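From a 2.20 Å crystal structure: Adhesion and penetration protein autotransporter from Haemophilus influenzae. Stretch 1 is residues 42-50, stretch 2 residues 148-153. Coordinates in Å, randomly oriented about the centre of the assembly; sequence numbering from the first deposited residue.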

# COMPACT_ATOMS: atom_id res chain seq x y z
N SER A 42 -11.97 -28.06 44.11
CA SER A 42 -11.13 -27.62 45.20
C SER A 42 -10.89 -26.10 45.19
O SER A 42 -10.82 -25.48 44.12
N MET A 43 -10.77 -25.52 46.38
CA MET A 43 -10.47 -24.09 46.53
C MET A 43 -11.47 -23.18 45.81
O MET A 43 -11.09 -22.32 45.01
N THR A 44 -12.75 -23.38 46.11
CA THR A 44 -13.80 -22.57 45.50
C THR A 44 -14.05 -21.34 46.37
O THR A 44 -14.61 -20.36 45.90
N LYS A 45 -13.63 -21.41 47.62
CA LYS A 45 -13.87 -20.33 48.57
C LYS A 45 -12.60 -19.71 49.18
O LYS A 45 -12.68 -18.89 50.09
N ALA A 46 -11.44 -20.09 48.66
CA ALA A 46 -10.19 -19.46 49.06
C ALA A 46 -9.16 -19.67 47.97
O ALA A 46 -9.22 -20.67 47.26
N PRO A 47 -8.23 -18.72 47.81
CA PRO A 47 -7.11 -18.93 46.90
C PRO A 47 -6.21 -20.00 47.50
O PRO A 47 -6.04 -20.02 48.72
N MET A 48 -5.67 -20.89 46.67
CA MET A 48 -4.81 -21.98 47.15
C MET A 48 -3.72 -21.49 48.10
O MET A 48 -2.98 -20.55 47.77
N ILE A 49 -3.60 -22.14 49.25
CA ILE A 49 -2.62 -21.80 50.27
C ILE A 49 -1.18 -21.81 49.72
O ILE A 49 -0.86 -22.53 48.78
N ASP A 50 -0.30 -20.99 50.30
CA ASP A 50 1.10 -21.01 49.92
C ASP A 50 1.79 -21.90 50.94
O ASP A 50 1.98 -21.50 52.09
N TYR A 148 -14.98 -19.71 58.18
CA TYR A 148 -13.82 -20.55 57.90
C TYR A 148 -14.19 -21.65 56.91
O TYR A 148 -14.42 -22.80 57.31
N PRO A 149 -14.26 -21.31 55.61
CA PRO A 149 -14.75 -22.22 54.57
C PRO A 149 -13.76 -23.29 54.15
O PRO A 149 -14.18 -24.38 53.78
N GLU A 150 -12.47 -22.97 54.18
CA GLU A 150 -11.44 -23.91 53.75
C GLU A 150 -10.50 -24.28 54.89
O GLU A 150 -10.24 -23.48 55.79
N ARG A 151 -10.03 -25.52 54.87
CA ARG A 151 -9.10 -26.02 55.88
C ARG A 151 -8.21 -27.07 55.23
O ARG A 151 -8.71 -27.94 54.51
N VAL A 152 -6.90 -27.00 55.48
CA VAL A 152 -5.96 -27.95 54.88
C VAL A 152 -4.86 -28.40 55.85
O VAL A 152 -4.63 -27.75 56.88
N ARG A 153 -4.19 -29.50 55.53
CA ARG A 153 -3.05 -29.98 56.31
C ARG A 153 -1.99 -30.58 55.39
O ARG A 153 -2.24 -30.82 54.20

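Glu150 is the centre of this contact and has the largest area covered by the other stretch. Its CA-to-CB bond points toward stretch 1. With chi1 and chi2 both m and chi3 near 5°, the chain folds so that its carboxylate reaches the backbone of Met43 to Lys45. Glu150 OE2 accepts a hydrogen bond from Lys45 N at 3.1 Å. Two waters extend this grip. Water 1 lies 2.7 Å from Glu150 OE1 and accepts a hydrogen bond from Met43 N (3.0 Å). Water 2 donates to Glu150 OE2 (2.6 Å) and lies 2.5 Å from Thr44 OG1, which the p rotamer of Thr44 places within reach. The small Ala46 packs its CB 3.5 Å from Glu150 CG, against the aliphatic part of the acid.

Lys45 starts toward stretch 2, and its CB lies 3.8 Å from Pro149 CB. Chi1 is m and the remaining angles are t, so the extended chain carries its end away.

Met43 starts away from stretch 2. Its m, m rotamer, with chi3 at 137° between wells, brings the end back, and CE meets Val152 CG1 at 3.7 Å. Val152, chi1 m, points toward stretch 1 and serves two neighbours. Its CG2 lies 3.7 Å from CD1 of Ile49, whose t, t chain is extended. Arg151 and Arg153 point away.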

# COMPACT_ATOMS: atom_id res chain seq x y z
CB SER A 42 -9.80 -28.38 45.16
OG SER A 42 -9.00 -28.05 46.28
CB MET A 43 -9.04 -23.77 46.06
CG MET A 43 -7.96 -24.43 46.90
SD MET A 43 -8.01 -23.90 48.63
CE MET A 43 -7.76 -25.46 49.47
CB THR A 44 -15.13 -23.35 45.34
OG1 THR A 44 -15.66 -23.71 46.62
CG2 THR A 44 -14.92 -24.61 44.52
CB LYS A 45 -14.83 -20.80 49.66
CG LYS A 45 -16.19 -21.16 49.10
CD LYS A 45 -17.05 -21.94 50.08
CE LYS A 45 -18.47 -22.08 49.53
NZ LYS A 45 -19.36 -22.91 50.39
CB ALA A 46 -9.69 -20.05 50.37
CB PRO A 47 -6.39 -17.57 46.91
CG PRO A 47 -7.39 -16.60 47.49
CD PRO A 47 -8.19 -17.40 48.45
CB MET A 48 -4.17 -22.72 45.98
CG MET A 48 -3.22 -23.84 46.41
SD MET A 48 -4.04 -25.26 47.19
CE MET A 48 -2.65 -26.36 47.40
CB ILE A 49 -2.75 -22.79 51.46
CG1 ILE A 49 -1.96 -22.32 52.68
CG2 ILE A 49 -2.31 -24.19 51.05
CD1 ILE A 49 -2.17 -23.20 53.90
CB ASP A 50 1.68 -19.60 49.97
CG ASP A 50 3.12 -19.51 49.46
OD1 ASP A 50 3.86 -20.52 49.50
OD2 ASP A 50 3.52 -18.40 49.04
CB TYR A 148 -13.34 -21.20 59.19
CG TYR A 148 -12.86 -20.22 60.24
CD1 TYR A 148 -11.68 -19.51 60.06
CD2 TYR A 148 -13.58 -20.02 61.40
CE1 TYR A 148 -11.24 -18.62 61.02
CE2 TYR A 148 -13.15 -19.14 62.37
CZ TYR A 148 -11.98 -18.44 62.18
OH TYR A 148 -11.55 -17.56 63.14
CB PRO A 149 -15.01 -21.29 53.39
CG PRO A 149 -14.14 -20.13 53.61
CD PRO A 149 -13.97 -19.96 55.09
CB GLU A 150 -10.66 -23.32 52.57
CG GLU A 150 -11.54 -22.84 51.43
CD GLU A 150 -11.96 -23.94 50.47
OE1 GLU A 150 -11.66 -25.12 50.75
OE2 GLU A 150 -12.59 -23.63 49.44
CB ARG A 151 -9.87 -26.61 57.07
CG ARG A 151 -9.35 -26.13 58.41
CD ARG A 151 -9.54 -27.11 59.55
NE ARG A 151 -10.81 -26.98 60.25
CZ ARG A 151 -10.94 -26.79 61.57
NH1 ARG A 151 -9.88 -26.70 62.35
NH2 ARG A 151 -12.14 -26.71 62.11
CB VAL A 152 -5.29 -27.37 53.62
CG1 VAL A 152 -6.33 -26.96 52.59
CG2 VAL A 152 -4.42 -26.18 53.98
CB ARG A 153 -3.46 -31.00 57.38
CG ARG A 153 -3.87 -32.38 56.85
CD ARG A 153 -3.72 -33.48 57.93
NE ARG A 153 -2.32 -33.62 58.34
CZ ARG A 153 -1.43 -34.42 57.75
NH1 ARG A 153 -1.79 -35.18 56.72
NH2 ARG A 153 -0.18 -34.46 58.19
O HOH W 1 -11.38 -27.08 48.85
O HOH W 2 -14.20 -25.19 48.06